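PDB 6HBE: copper-containing nitrite reductase from Thermus scotoductus, which probably reduces nitrite to nitric oxide at its copper centres, taking electrons from a reduced cytochrome c and working as a homotrimer. Local coordinates for residues G219-G229 against D247-P256; P348-F358 against T369-D377. One frame throughout, in Å; residues are numbered along the deposited sequence.

Contact 1: G219-G229 against D247-P256; sequences GGIFEYMYYQG and DSWVIEWRVP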
loop_
_atom_site.group_PDB
_atom_site.type_symbol
_atom_site.label_atom_id
_atom_site.label_comp_id
_atom_site.label_asym_id
_atom_site.label_seq_id
_atom_site.Cartn_x
_atom_site.Cartn_y
_atom_site.Cartn_z
ATOM N N GLY C 219 -14.844 21.951 -2.514
ATOM C CA GLY C 219 -15.228 23.323 -2.818
ATOM C C GLY C 219 -14.049 24.256 -2.944
ATOM O O GLY C 219 -14.226 25.474 -3.031
ATOM N N GLY C 220 -12.825 23.726 -2.951
ATOM C CA GLY C 220 -11.649 24.575 -3.148
ATOM C C GLY C 220 -10.596 24.052 -4.110
ATOM O O GLY C 220 -10.394 22.844 -4.236
ATOM N N ILE C 221 -9.889 24.967 -4.774
ATOM C CA ILE C 221 -8.685 24.650 -5.552
ATOM C C ILE C 221 -7.592 25.472 -4.907
ATOM O O ILE C 221 -7.720 26.702 -4.866
ATOM C CB ILE C 221 -8.860 25.024 -7.063
ATOM C CG1 ILE C 221 -9.970 24.163 -7.679
ATOM C CG2 ILE C 221 -7.584 24.810 -7.857
ATOM C CD1 ILE C 221 -10.319 24.465 -9.127
ATOM N N PHE C 222 -6.544 24.811 -4.388
ATOM C CA PHE C 222 -5.465 25.491 -3.670
ATOM C C PHE C 222 -4.718 26.425 -4.621
ATOM O O PHE C 222 -4.262 26.022 -5.696
ATOM C CB PHE C 222 -4.456 24.512 -3.012
ATOM C CG PHE C 222 -5.071 23.532 -2.036
ATOM C CD1 PHE C 222 -5.932 23.960 -1.048
ATOM C CD2 PHE C 222 -4.727 22.194 -2.079
ATOM C CE1 PHE C 222 -6.478 23.068 -0.124
ATOM C CE2 PHE C 222 -5.274 21.289 -1.170
ATOM C CZ PHE C 222 -6.134 21.733 -0.176
ATOM N N GLU C 223 -4.587 27.685 -4.221
ATOM C CA GLU C 223 -4.021 28.690 -5.120
ATOM C C GLU C 223 -2.510 28.530 -5.277
ATOM O O GLU C 223 -1.996 28.497 -6.410
ATOM C CB GLU C 223 -4.392 30.091 -4.645
ATOM C CG GLU C 223 -5.913 30.220 -4.428
ATOM C CD GLU C 223 -6.403 31.636 -4.347
ATOM O OE1 GLU C 223 -5.989 32.450 -5.199
ATOM O OE2 GLU C 223 -7.207 31.926 -3.435
ATOM N N TYR C 224 -1.806 28.459 -4.148
ATOM C CA TYR C 224 -0.344 28.299 -4.134
ATOM C C TYR C 224 0.041 27.241 -3.101
ATOM O O TYR C 224 -0.473 27.267 -2.007
ATOM C CB TYR C 224 0.360 29.611 -3.747
ATOM C CG TYR C 224 -0.056 30.846 -4.529
ATOM C CD1 TYR C 224 -0.049 30.859 -5.926
ATOM C CD2 TYR C 224 -0.407 32.032 -3.861
ATOM C CE1 TYR C 224 -0.435 32.000 -6.651
ATOM C CE2 TYR C 224 -0.794 33.186 -4.575
ATOM C CZ TYR C 224 -0.810 33.161 -5.965
ATOM O OH TYR C 224 -1.174 34.305 -6.659
ATOM N N MET C 225 0.977 26.357 -3.440
ATOM C CA MET C 225 1.518 25.370 -2.509
ATOM C C MET C 225 3.040 25.348 -2.603
ATOM O O MET C 225 3.588 25.573 -3.656
ATOM C CB MET C 225 0.988 23.961 -2.802
ATOM C CG MET C 225 -0.460 23.890 -3.204
ATOM S SD MET C 225 -1.187 22.240 -3.142
ATOM C CE MET C 225 -0.098 21.343 -4.236
ATOM N N TYR C 226 3.694 25.023 -1.494
ATOM C CA TYR C 226 5.147 25.008 -1.405
ATOM C C TYR C 226 5.606 23.664 -0.859
ATOM O O TYR C 226 5.358 23.352 0.309
ATOM C CB TYR C 226 5.618 26.169 -0.519
ATOM C CG TYR C 226 5.004 27.493 -0.930
ATOM C CD1 TYR C 226 3.781 27.915 -0.398
ATOM C CD2 TYR C 226 5.635 28.321 -1.860
ATOM C CE1 TYR C 226 3.203 29.126 -0.793
ATOM C CE2 TYR C 226 5.069 29.526 -2.254
ATOM C CZ TYR C 226 3.868 29.933 -1.724
ATOM O OH TYR C 226 3.300 31.128 -2.111
ATOM N N TYR C 227 6.261 22.866 -1.691
ATOM C CA TYR C 227 6.761 21.549 -1.268
ATOM C C TYR C 227 7.866 21.705 -0.198
ATOM O O TYR C 227 8.781 22.533 -0.356
ATOM C CB TYR C 227 7.226 20.713 -2.452
ATOM C CG TYR C 227 7.656 19.258 -2.143
ATOM C CD1 TYR C 227 6.787 18.341 -1.539
ATOM C CD2 TYR C 227 8.926 18.802 -2.491
ATOM C CE1 TYR C 227 7.188 17.023 -1.281
ATOM C CE2 TYR C 227 9.337 17.489 -2.257
ATOM C CZ TYR C 227 8.469 16.593 -1.653
ATOM O OH TYR C 227 8.939 15.295 -1.414
ATOM N N GLN C 228 7.699 20.954 0.892
ATOM C CA GLN C 228 8.484 21.035 2.143
ATOM C C GLN C 228 8.251 22.325 2.947
ATOM O O GLN C 228 8.922 22.547 3.955
ATOM C CB GLN C 228 9.982 20.860 1.875
ATOM C CG GLN C 228 10.299 19.606 1.040
ATOM C CD GLN C 228 10.334 18.337 1.890
ATOM O OE1 GLN C 228 10.883 18.339 2.989
ATOM N NE2 GLN C 228 9.810 17.245 1.355
ATOM N N GLY C 229 7.309 23.156 2.523
ATOM C CA GLY C 229 7.172 24.521 3.072
ATOM C C GLY C 229 8.222 25.554 2.629
ATOM O O GLY C 229 8.213 26.695 3.141
ATOM N N ASP C 247 6.787 13.777 4.141
ATOM C CA ASP C 247 6.598 14.911 3.235
ATOM C C ASP C 247 5.676 15.959 3.876
ATOM O O ASP C 247 4.794 15.642 4.671
ATOM C CB ASP C 247 5.938 14.500 1.894
ATOM C CG ASP C 247 6.907 13.871 0.874
ATOM O OD1 ASP C 247 8.108 14.286 0.783
ATOM O OD2 ASP C 247 6.389 13.014 0.077
ATOM N N SER C 248 5.866 17.201 3.485
ATOM C CA SER C 248 5.078 18.332 4.014
ATOM C C SER C 248 4.806 19.367 2.932
ATOM O O SER C 248 5.474 19.359 1.892
ATOM C CB SER C 248 5.827 19.029 5.160
ATOM O OG SER C 248 7.005 19.726 4.656
ATOM N N TRP C 249 3.813 20.224 3.198
ATOM C CA TRP C 249 3.434 21.341 2.347
ATOM C C TRP C 249 3.043 22.556 3.181
ATOM O O TRP C 249 2.507 22.387 4.272
ATOM C CB TRP C 249 2.216 20.978 1.461
ATOM C CG TRP C 249 2.460 19.940 0.397
ATOM C CD1 TRP C 249 2.284 18.565 0.527
ATOM C CD2 TRP C 249 2.895 20.163 -0.943
ATOM N NE1 TRP C 249 2.595 17.945 -0.649
ATOM C CE2 TRP C 249 2.969 18.891 -1.576
ATOM C CE3 TRP C 249 3.203 21.311 -1.694
ATOM C CZ2 TRP C 249 3.329 18.736 -2.932
ATOM C CZ3 TRP C 249 3.595 21.154 -3.051
ATOM C CH2 TRP C 249 3.673 19.871 -3.640
ATOM N N VAL C 250 3.312 23.767 2.663
ATOM C CA VAL C 250 2.527 24.977 3.043
ATOM C C VAL C 250 1.563 25.328 1.887
ATOM O O VAL C 250 1.949 25.287 0.722
ATOM C CB VAL C 250 3.442 26.174 3.398
ATOM C CG1 VAL C 250 2.651 27.454 3.601
ATOM C CG2 VAL C 250 4.216 25.861 4.667
ATOM N N ILE C 251 0.298 25.593 2.212
ATOM C CA ILE C 251 -0.751 25.857 1.221
ATOM C C ILE C 251 -1.398 27.231 1.561
ATOM O O ILE C 251 -1.732 27.483 2.715
ATOM C CB ILE C 251 -1.799 24.725 1.282
ATOM C CG1 ILE C 251 -1.172 23.387 0.821
ATOM C CG2 ILE C 251 -3.053 25.051 0.477
ATOM C CD1 ILE C 251 -1.943 22.172 1.337
ATOM N N GLU C 252 -1.545 28.093 0.554
ATOM C CA GLU C 252 -2.291 29.356 0.657
ATOM C C GLU C 252 -3.571 29.264 -0.195
ATOM O O GLU C 252 -3.500 28.895 -1.367
ATOM C CB GLU C 252 -1.403 30.505 0.153
ATOM C CG GLU C 252 -0.163 30.752 0.986
ATOM C CD GLU C 252 0.659 31.936 0.462
ATOM O OE1 GLU C 252 1.074 31.922 -0.700
ATOM O OE2 GLU C 252 0.878 32.892 1.226
ATOM N N TRP C 253 -4.725 29.576 0.399
ATOM C CA TRP C 253 -6.012 29.490 -0.259
ATOM C C TRP C 253 -6.954 30.516 0.386
ATOM O O TRP C 253 -6.976 30.656 1.608
ATOM C CB TRP C 253 -6.589 28.040 -0.103
ATOM C CG TRP C 253 -8.010 27.794 -0.623
ATOM C CD1 TRP C 253 -8.442 27.863 -1.921
ATOM C CD2 TRP C 253 -9.142 27.359 0.146
ATOM N NE1 TRP C 253 -9.785 27.566 -1.992
ATOM C CE2 TRP C 253 -10.236 27.262 -0.738
ATOM C CE3 TRP C 253 -9.357 27.137 1.509
ATOM C CZ2 TRP C 253 -11.512 26.869 -0.312
ATOM C CZ3 TRP C 253 -10.623 26.746 1.928
ATOM C CH2 TRP C 253 -11.685 26.635 1.022
ATOM N N ARG C 254 -7.729 31.214 -0.439
ATOM C CA ARG C 254 -8.842 32.046 0.046
ATOM C C ARG C 254 -10.141 31.283 0.046
ATOM O O ARG C 254 -10.468 30.616 -0.931
ATOM C CB ARG C 254 -8.984 33.311 -0.790
ATOM C CG ARG C 254 -7.866 34.293 -0.468
ATOM C CD ARG C 254 -7.730 35.392 -1.485
ATOM N NE ARG C 254 -7.232 34.909 -2.769
ATOM C CZ ARG C 254 -6.690 35.684 -3.708
ATOM N NH1 ARG C 254 -6.557 36.995 -3.525
ATOM N NH2 ARG C 254 -6.280 35.147 -4.850
ATOM N N VAL C 255 -10.887 31.398 1.135
ATOM C CA VAL C 255 -12.203 30.785 1.240
ATOM C C VAL C 255 -13.083 31.548 0.213
ATOM O O VAL C 255 -13.136 32.798 0.269
ATOM C CB VAL C 255 -12.806 30.897 2.657
ATOM C CG1 VAL C 255 -14.163 30.219 2.718
ATOM C CG2 VAL C 255 -11.921 30.263 3.732
ATOM N N PRO C 256 -13.728 30.828 -0.731
ATOM C CA PRO C 256 -14.649 31.456 -1.682
ATOM C C PRO C 256 -15.769 32.259 -0.993
ATOM O O PRO C 256 -16.065 32.049 0.182
ATOM C CB PRO C 256 -15.236 30.257 -2.459
ATOM C CG PRO C 256 -14.154 29.206 -2.389
ATOM C CD PRO C 256 -13.563 29.386 -1.025
HETATM O O HOH W 1 -9.888 30.978 -3.536
#

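Contact 2: P348-F358 against T369-D377; sequences PVTVQMVGNSF and TTVEFVNED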
loop_
_atom_site.group_PDB
_atom_site.type_symbol
_atom_site.label_atom_id
_atom_site.label_comp_id
_atom_site.label_asym_id
_atom_site.label_seq_id
_atom_site.Cartn_x
_atom_site.Cartn_y
_atom_site.Cartn_z
ATOM N N PRO C 348 4.105 -27.696 13.480
ATOM C CA PRO C 348 4.133 -26.793 14.638
ATOM C C PRO C 348 3.174 -25.590 14.467
ATOM O O PRO C 348 2.758 -25.286 13.345
ATOM C CB PRO C 348 5.572 -26.322 14.673
ATOM C CG PRO C 348 6.015 -26.370 13.266
ATOM C CD PRO C 348 5.284 -27.510 12.621
ATOM N N VAL C 349 2.796 -24.972 15.581
ATOM C CA VAL C 349 1.947 -23.784 15.589
ATOM C C VAL C 349 2.889 -22.589 15.747
ATOM O O VAL C 349 3.693 -22.535 16.671
ATOM C CB VAL C 349 0.890 -23.888 16.701
ATOM C CG1 VAL C 349 0.036 -22.629 16.783
ATOM C CG2 VAL C 349 -0.005 -25.113 16.470
ATOM N N THR C 350 2.824 -21.646 14.805
ATOM C CA THR C 350 3.771 -20.523 14.765
ATOM C C THR C 350 3.357 -19.329 15.654
ATOM O O THR C 350 2.214 -18.859 15.595
ATOM C CB THR C 350 3.964 -20.042 13.313
ATOM O OG1 THR C 350 4.465 -21.119 12.511
ATOM C CG2 THR C 350 4.969 -18.919 13.228
ATOM N N VAL C 351 4.298 -18.826 16.451
ATOM C CA VAL C 351 4.166 -17.500 17.043
ATOM C C VAL C 351 5.283 -16.625 16.502
ATOM O O VAL C 351 6.459 -16.927 16.699
ATOM C CB VAL C 351 4.185 -17.527 18.587
ATOM C CG1 VAL C 351 4.115 -16.107 19.165
ATOM C CG2 VAL C 351 3.007 -18.348 19.091
ATOM N N GLN C 352 4.905 -15.548 15.799
ATOM C CA GLN C 352 5.894 -14.605 15.257
ATOM C C GLN C 352 6.228 -13.512 16.247
ATOM O O GLN C 352 5.334 -12.963 16.887
ATOM C CB GLN C 352 5.356 -13.937 13.981
ATOM C CG GLN C 352 5.024 -14.877 12.854
ATOM C CD GLN C 352 4.591 -14.141 11.584
ATOM O OE1 GLN C 352 4.007 -13.065 11.653
ATOM N NE2 GLN C 352 4.883 -14.716 10.439
ATOM N N MET C 353 7.512 -13.172 16.345
ATOM C CA MET C 353 7.944 -11.889 16.892
ATOM C C MET C 353 8.066 -10.953 15.678
ATOM O O MET C 353 8.796 -11.256 14.756
ATOM C CB MET C 353 9.297 -12.003 17.597
ATOM C CG MET C 353 9.304 -12.963 18.788
ATOM S SD MET C 353 10.742 -14.054 18.726
ATOM C CE MET C 353 10.812 -14.582 20.458
ATOM N N VAL C 354 7.316 -9.848 15.681
ATOM C CA VAL C 354 7.226 -8.966 14.503
ATOM C C VAL C 354 6.771 -7.557 14.913
ATOM O O VAL C 354 5.769 -7.397 15.606
ATOM C CB VAL C 354 6.340 -9.600 13.386
ATOM C CG1 VAL C 354 4.947 -9.972 13.869
ATOM C CG2 VAL C 354 6.243 -8.698 12.137
ATOM N N GLY C 355 7.520 -6.533 14.485
ATOM C CA GLY C 355 7.239 -5.145 14.898
ATOM C C GLY C 355 7.159 -4.944 16.406
ATOM O O GLY C 355 6.257 -4.263 16.894
ATOM N N ASN C 356 8.114 -5.540 17.147
ATOM C CA ASN C 356 8.125 -5.520 18.622
ATOM C C ASN C 356 6.776 -5.945 19.203
ATOM O O ASN C 356 6.203 -5.261 20.056
ATOM C CB ASN C 356 8.564 -4.159 19.179
ATOM C CG ASN C 356 10.042 -3.861 18.962
ATOM O OD1 ASN C 356 10.743 -4.526 18.192
ATOM N ND2 ASN C 356 10.534 -2.861 19.668
ATOM N N SER C 357 6.258 -7.062 18.692
ATOM C CA SER C 357 5.026 -7.663 19.180
ATOM C C SER C 357 5.025 -9.143 18.939
ATOM O O SER C 357 5.841 -9.646 18.173
ATOM C CB SER C 357 3.776 -7.012 18.553
ATOM O OG SER C 357 3.530 -7.423 17.212
ATOM N N PHE C 358 4.090 -9.858 19.589
ATOM C CA PHE C 358 3.896 -11.281 19.374
ATOM C C PHE C 358 2.594 -11.498 18.599
ATOM O O PHE C 358 1.575 -10.944 18.969
ATOM C CB PHE C 358 3.843 -12.079 20.699
ATOM C CG PHE C 358 5.104 -11.993 21.521
ATOM C CD1 PHE C 358 6.226 -12.720 21.172
ATOM C CD2 PHE C 358 5.170 -11.156 22.653
ATOM C CE1 PHE C 358 7.391 -12.642 21.933
ATOM C CE2 PHE C 358 6.320 -11.077 23.414
ATOM C CZ PHE C 358 7.438 -11.813 23.050
ATOM N N THR C 369 0.730 -30.229 21.788
ATOM C CA THR C 369 1.069 -29.352 20.653
ATOM C C THR C 369 2.438 -28.719 20.831
ATOM O O THR C 369 2.831 -28.349 21.942
ATOM C CB THR C 369 -0.006 -28.251 20.476
ATOM O OG1 THR C 369 -1.254 -28.863 20.180
ATOM C CG2 THR C 369 0.344 -27.271 19.308
ATOM N N THR C 370 3.146 -28.561 19.719
ATOM C CA THR C 370 4.422 -27.901 19.708
ATOM C C THR C 370 4.246 -26.494 19.104
ATOM O O THR C 370 3.729 -26.357 17.998
ATOM C CB THR C 370 5.435 -28.707 18.877
ATOM O OG1 THR C 370 5.681 -29.975 19.512
ATOM C CG2 THR C 370 6.738 -27.957 18.739
ATOM N N VAL C 371 4.732 -25.490 19.824
ATOM C CA VAL C 371 4.783 -24.100 19.369
ATOM C C VAL C 371 6.185 -23.820 18.851
ATOM O O VAL C 371 7.171 -24.195 19.500
ATOM C CB VAL C 371 4.491 -23.139 20.551
ATOM C CG1 VAL C 371 4.733 -21.666 20.192
ATOM C CG2 VAL C 371 3.072 -23.347 21.029
ATOM N N GLU C 372 6.286 -23.126 17.715
ATOM C CA GLU C 372 7.567 -22.612 17.248
ATOM C C GLU C 372 7.523 -21.087 17.246
ATOM O O GLU C 372 6.752 -20.497 16.470
ATOM C CB GLU C 372 7.880 -23.127 15.831
ATOM C CG GLU C 372 9.204 -22.619 15.242
ATOM C CD GLU C 372 9.550 -23.233 13.892
ATOM O OE1 GLU C 372 9.064 -22.728 12.843
ATOM O OE2 GLU C 372 10.315 -24.228 13.865
ATOM N N PHE C 373 8.343 -20.469 18.098
ATOM C CA PHE C 373 8.633 -19.032 18.021
ATOM C C PHE C 373 9.593 -18.769 16.846
ATOM O O PHE C 373 10.611 -19.488 16.675
ATOM C CB PHE C 373 9.272 -18.498 19.315
ATOM C CG PHE C 373 8.301 -18.308 20.447
ATOM C CD1 PHE C 373 7.586 -17.126 20.578
ATOM C CD2 PHE C 373 8.083 -19.321 21.385
ATOM C CE1 PHE C 373 6.680 -16.940 21.623
ATOM C CE2 PHE C 373 7.173 -19.142 22.428
ATOM C CZ PHE C 373 6.466 -17.957 22.557
ATOM N N VAL C 374 9.268 -17.773 16.013
ATOM C CA VAL C 374 10.194 -17.348 14.930
ATOM C C VAL C 374 10.328 -15.831 14.956
ATOM O O VAL C 374 9.331 -15.136 15.096
ATOM C CB VAL C 374 9.729 -17.869 13.527
ATOM C CG1 VAL C 374 8.335 -17.360 13.146
ATOM C CG2 VAL C 374 10.731 -17.480 12.443
ATOM N N ASN C 375 11.548 -15.313 14.837
ATOM C CA ASN C 375 11.751 -13.878 14.814
ATOM C C ASN C 375 11.705 -13.355 13.374
ATOM O O ASN C 375 12.629 -13.590 12.602
ATOM C CB ASN C 375 13.055 -13.450 15.509
ATOM C CG ASN C 375 13.125 -11.940 15.743
ATOM O OD1 ASN C 375 12.200 -11.191 15.384
ATOM N ND2 ASN C 375 14.213 -11.480 16.322
ATOM N N GLU C 376 10.634 -12.633 13.049
ATOM C CA GLU C 376 10.482 -12.002 11.721
ATOM C C GLU C 376 11.081 -10.584 11.670
ATOM O O GLU C 376 11.300 -10.056 10.572
ATOM C CB GLU C 376 9.008 -11.975 11.279
ATOM C CG GLU C 376 8.423 -13.305 10.815
ATOM C CD GLU C 376 9.154 -13.969 9.620
ATOM O OE1 GLU C 376 9.941 -13.333 8.859
ATOM O OE2 GLU C 376 8.941 -15.182 9.404
ATOM N N ASP C 377 11.394 -9.965 12.813
ATOM C CA ASP C 377 12.101 -8.675 12.753
ATOM C C ASP C 377 13.480 -8.934 12.150
ATOM O O ASP C 377 14.066 -10.008 12.363
ATOM C CB ASP C 377 12.181 -7.969 14.122
ATOM C CG ASP C 377 10.923 -7.136 14.459
ATOM O OD1 ASP C 377 10.212 -6.652 13.532
ATOM O OD2 ASP C 377 10.634 -6.954 15.669
HETATM O O HOH W 2 6.961 -16.708 9.993
#

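Contact 1: G219-G229 against D247-P256
Glu223 OE2 is gripped by Arg254 twice: the backbone N of Arg254 donates to it at 3.1 Å on the anti side of the carboxylate, while Arg254 NE comes in on the syn side, both from the same face of its plane. Arg254 NH2 takes the other oxygen, Glu223 OE1, at 2.7 Å and in the guanidinium plane. This side-on salt bridge holds carboxylate and guanidinium nearly coplanar (26°), and a water that donates to Glu223 OE2 and Arg254 O adds a further tie.

Farther along the strand, Tyr226 OH donates to Glu252 OE1 at 2.8 Å, from above the carboxylate plane; Tyr199 and Met144 N also bind this carboxylate. On the other side of the sheet the Trp249 ring is sandwiched. Met225 CE sits over one face, 4.1 Å from the centroid of the six-membered ring, and Tyr227 CB over the opposite face. The bend ending the Met225 chain (chi3 -57°) brings CE there, with SD above the same face but farther off, a Met-aromatic contact. Ile251 CG2 lies over a face of the Phe222 ring, 3.4 Å from Phe222 CD1. Past Trp249, Tyr227 OH donates to Asp247 OD1 at 2.6 Å, and Thr240 of the third subunit reaches the same oxygen.

Glu223 N (weakly) and Tyr224 N both donate to Glu252 O, a classic beta bulge in an antiparallel strand pair of a cupredoxin-type beta sandwich.

Contact 2: P348-F358 against T369-D377
Strands 349-353 and 370-375 run parallel, their axes 4.7 Å apart at closest approach and 27° apart in direction, as neighbours in one sheet of the plastocyanin/azurin-like cupredoxin domain. The ladder starts with Val349 N donating to Thr370 O at 2.9 Å, and Glu372 N returns a bond to Val349 O. The same exchange then repeats two residues on, between Val351 and the pair Glu372 and Val374, and Met353 N to Val374 O carries it to the strand ends. There Met353 O accepts from Glu376 N.

On the face that carries Val351 and Phe373, these two side chains lie side by side and point the same way, with Val351 CG1 3.6 Å from Phe373 CE1. Val351 CG2 meets Val371 CG1, Met353 CE comes to Phe373 CD1 with its side chain at about a right angle to the phenylalanine, and Phe358 CD1 approaches the edge of the Phe373 ring. Leu363 of the facing sheet packs against Val349, Val351 and Val371.

The other face is more polar. With OG1 beside the backbone N (chi1 -59°), Thr350 turns CG2 to Val374 CG1 at 3.7 Å. Gln352, whose OE1 accepts from Arg168 NH1, shares a water with Glu376 OE2 through its NE2; Glu376 OE2 also forms a salt bridge with Arg309 of the third subunit, and Glu372 is paired with Arg413 and Arg415.

At the last rung, where Asn375 pairs with Met353, Asn375 OD1 accepts from Asp377 N in an Asx turn, its ND2 donates to Leu408 O, and Asp377 OD2 binds His390, a copper ligand. Asp377 also clasps the 355-356 turn beside the copper site: OD2 accepts from Asn356 N at 3.2 Å through its syn lone pair, while OD1 takes Gly355 N at 2.9 Å.

How the contacts relate
The two contacts follow one another along the chain and lie on opposite sides of its centre, with centres 46 Å apart and nearest atoms about 22 Å apart. Each pairs neighbouring strands of a beta sheet, antiparallel in contact 1 and parallel in contact 2, and each reaches the third subunit. In contact 1 Gly219 lies about 9 Å from a bound copper, and the side chain of Gln228 about 7 Å from that of His80, which with His114 holds what is probably the type 2, nitrite-reducing copper, as in related enzymes. Contact 2 lies instead beside the plastocyanin-like copper centre of His390, Cys428, His431 and Met434, the side chain of Asn356 about 5 Å from the metal.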